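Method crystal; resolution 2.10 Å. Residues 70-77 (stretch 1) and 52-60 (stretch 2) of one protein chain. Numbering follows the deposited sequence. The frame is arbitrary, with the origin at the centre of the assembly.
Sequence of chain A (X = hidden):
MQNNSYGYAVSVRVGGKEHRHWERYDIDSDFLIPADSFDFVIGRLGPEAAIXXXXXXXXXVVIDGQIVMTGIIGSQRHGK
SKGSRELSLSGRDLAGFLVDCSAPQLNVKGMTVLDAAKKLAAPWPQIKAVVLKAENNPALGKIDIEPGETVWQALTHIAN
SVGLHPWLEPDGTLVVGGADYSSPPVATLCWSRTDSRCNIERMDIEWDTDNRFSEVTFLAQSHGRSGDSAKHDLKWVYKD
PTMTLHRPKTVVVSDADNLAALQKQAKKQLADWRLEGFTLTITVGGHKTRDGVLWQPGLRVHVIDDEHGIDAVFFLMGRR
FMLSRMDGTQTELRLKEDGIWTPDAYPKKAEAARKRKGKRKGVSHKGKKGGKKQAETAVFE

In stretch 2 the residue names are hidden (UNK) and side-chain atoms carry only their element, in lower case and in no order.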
# COMPACT_ATOMS: atom_id res chain seq x y z
N THR A 70 18.51 31.89 5.10
CA THR A 70 17.94 32.98 5.87
C THR A 70 16.61 33.31 5.21
O THR A 70 16.56 33.54 4.02
CB THR A 70 18.95 34.22 5.89
OG1 THR A 70 20.23 33.76 6.34
CG2 THR A 70 18.46 35.35 6.83
N GLY A 71 15.53 33.32 5.97
CA GLY A 71 14.22 33.56 5.38
C GLY A 71 13.11 33.87 6.37
O GLY A 71 13.35 34.34 7.45
N ILE A 72 11.89 33.53 5.97
CA ILE A 72 10.69 33.91 6.68
C ILE A 72 9.79 32.69 6.65
O ILE A 72 9.60 32.08 5.59
CB ILE A 72 9.93 35.16 6.03
CG1 ILE A 72 10.83 36.39 6.00
CG2 ILE A 72 8.65 35.57 6.82
CD1 ILE A 72 11.78 36.38 4.86
N ILE A 73 9.25 32.34 7.81
CA ILE A 73 8.22 31.29 7.91
C ILE A 73 6.94 31.85 7.28
O ILE A 73 6.39 32.89 7.72
CB ILE A 73 8.03 30.85 9.35
CG1 ILE A 73 9.38 30.29 9.87
CG2 ILE A 73 6.91 29.70 9.53
CD1 ILE A 73 9.35 29.94 11.29
N GLY A 74 6.52 31.22 6.19
CA GLY A 74 5.33 31.65 5.50
C GLY A 74 4.10 30.98 6.03
O GLY A 74 3.02 31.53 5.95
N SER A 75 4.22 29.77 6.53
CA SER A 75 3.06 29.05 6.95
C SER A 75 3.36 27.99 7.98
O SER A 75 4.48 27.48 8.09
CB SER A 75 2.30 28.47 5.76
OG SER A 75 2.86 27.31 5.24
N GLN A 76 2.34 27.69 8.76
CA GLN A 76 2.44 26.72 9.84
C GLN A 76 1.17 25.91 9.93
O GLN A 76 0.08 26.44 9.83
CB GLN A 76 2.73 27.47 11.17
CG GLN A 76 2.86 26.53 12.40
CD GLN A 76 3.30 27.27 13.68
OE1 GLN A 76 4.12 28.18 13.65
NE2 GLN A 76 2.72 26.89 14.80
N ARG A 77 1.32 24.61 10.13
CA ARG A 77 0.21 23.72 10.38
C ARG A 77 0.39 22.89 11.69
O ARG A 77 1.48 22.39 12.02
CB ARG A 77 0.02 22.79 9.18
CG ARG A 77 -0.35 23.47 7.89
CD ARG A 77 0.13 22.73 6.67
NE ARG A 77 1.60 22.81 6.63
CZ ARG A 77 2.29 23.87 6.20
NH1 ARG A 77 1.67 24.94 5.70
NH2 ARG A 77 3.60 23.83 6.26
N UNK A 52 3.31 27.29 19.62
CA UNK A 52 3.56 28.71 19.37
C UNK A 52 3.41 29.07 17.87
O UNK A 52 3.93 28.36 17.02
c UNK A 52 5.02 28.87 19.84
c UNK A 52 4.53 26.47 19.44
c UNK A 52 5.65 27.49 19.60
N UNK A 53 2.71 30.15 17.54
CA UNK A 53 2.62 30.58 16.13
C UNK A 53 3.90 31.33 15.65
O UNK A 53 4.14 32.49 16.02
o UNK A 53 0.66 32.87 14.04
o UNK A 53 1.71 31.09 13.45
c UNK A 53 1.24 31.81 14.34
c UNK A 53 1.37 31.41 15.84
N UNK A 54 4.68 30.66 14.81
CA UNK A 54 5.91 31.22 14.25
C UNK A 54 5.70 31.74 12.83
O UNK A 54 6.63 32.21 12.23
c UNK A 54 7.91 30.30 16.58
c UNK A 54 7.37 29.39 15.51
c UNK A 54 7.04 30.17 14.23
c UNK A 54 8.34 28.27 15.21
N UNK A 55 4.48 31.67 12.30
CA UNK A 55 4.23 32.14 10.94
C UNK A 55 4.50 33.62 10.87
O UNK A 55 4.13 34.39 11.78
c UNK A 55 2.79 31.81 10.46
o UNK A 55 1.81 32.45 11.29
N UNK A 56 5.18 34.01 9.80
CA UNK A 56 5.56 35.36 9.59
C UNK A 56 6.82 35.78 10.31
O UNK A 56 7.22 36.92 10.15
N UNK A 57 7.42 34.89 11.09
CA UNK A 57 8.68 35.19 11.82
C UNK A 57 9.91 34.99 10.92
O UNK A 57 9.91 34.14 10.05
o UNK A 57 6.94 36.40 15.04
c UNK A 57 8.84 34.24 13.02
c UNK A 57 7.87 34.43 14.15
o UNK A 57 9.13 36.24 14.87
c UNK A 57 7.99 35.77 14.75
N UNK A 58 10.94 35.78 11.17
CA UNK A 58 12.21 35.66 10.51
C UNK A 58 12.92 34.45 11.05
O UNK A 58 12.81 34.15 12.22
c UNK A 58 13.07 36.89 10.78
o UNK A 58 12.61 37.93 9.98
N UNK A 59 13.64 33.74 10.20
CA UNK A 59 14.32 32.53 10.68
C UNK A 59 15.64 32.27 9.96
O UNK A 59 15.92 32.84 8.93
c UNK A 59 13.41 31.30 10.58
s UNK A 59 12.98 30.78 8.90
N UNK A 60 16.40 31.37 10.53
CA UNK A 60 17.59 30.83 9.89
C UNK A 60 17.52 29.33 9.99
O UNK A 60 17.05 28.78 10.98
c UNK A 60 20.05 33.54 11.23
o UNK A 60 20.77 34.48 10.82
c UNK A 60 19.07 32.85 10.26
c UNK A 60 18.87 31.39 10.56
o UNK A 60 20.11 33.14 12.39
O HOH W 1 21.65 34.94 8.45

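Position 52 carries three carbons that close a ring onto its own backbone N; the ring stays clear of stretch 1, but the carbonyl works, Q76 NE2 donating to the backbone O of 52 at 2.9 Å. This is proline, P52.

Position 53 has two carbons, the second bearing two oxygens and no further chain, one of them 3.8 Å from Q76 OE1: aspartate, D53. Its carboxylate turns back on its own loop, D53 OD1 accepting from the backbone N of position 55 at 3.1 Å.

Position 54 shows four carbons forked at the second. The CB of 54 lies 3.7 Å from I73 CD1, an apolar contact, while the backbone N of 54 donates to Q76 OE1 at 2.8 Å. This is leucine, L54.

At position 55 one carbon ends in one oxygen, and the CB of 55 lies 4.4 Å from Q76 CB. This is serine, S55; S55 OG donates to D53 OD1 at 2.6 Å, so one carboxylate oxygen takes both bonds from this residue.

Position 56 has no side-chain atoms, and its backbone N donates to I73 O at 2.7 Å. This is glycine, G56. Its phi of 82° favours glycine by itself, at the third place of a type II turn running from L54 to position 57.

Position 57 has three carbons, the third with two oxygens. The end of the side chain leads away, leaving the backbone to make the contact, with I73 N donating to the O of 57 at 2.9 Å. This is glutamate, E57; E57 N closes the turn on L54 O at 3.0 Å.

Position 58 again has one carbon and one oxygen. It pairs with I72, their CA atoms 4.5 Å apart, both side chains on the same face of the sheet: serine, S58.

Position 59 has one carbon and then a sulfur, which lies on the other face, 3.8 Å from I73 CG1; its partner G71 has no side chain. This is cysteine, C59.

Position 60 has three carbons and a terminal carboxylate beside T70: glutamate, E60. A water donates to both E60 OE2 (2.6 Å) and T70 OG1 (2.8 Å).

The contact is an antiparallel pairing that gives way to a turn. C59 N donates to G71 O at 2.8 Å and G71 N to C59 O at 3.0 Å. Beyond the ladder, I73 bonds the turn through its backbone. All six hydrogen bonds end on backbone atoms of stretch 2, so they fix register and loop shape; I73, packing on L54 and C59, and Q76 add the side-chain grip.

Stretch 2 (52-60) PDLSGESCE
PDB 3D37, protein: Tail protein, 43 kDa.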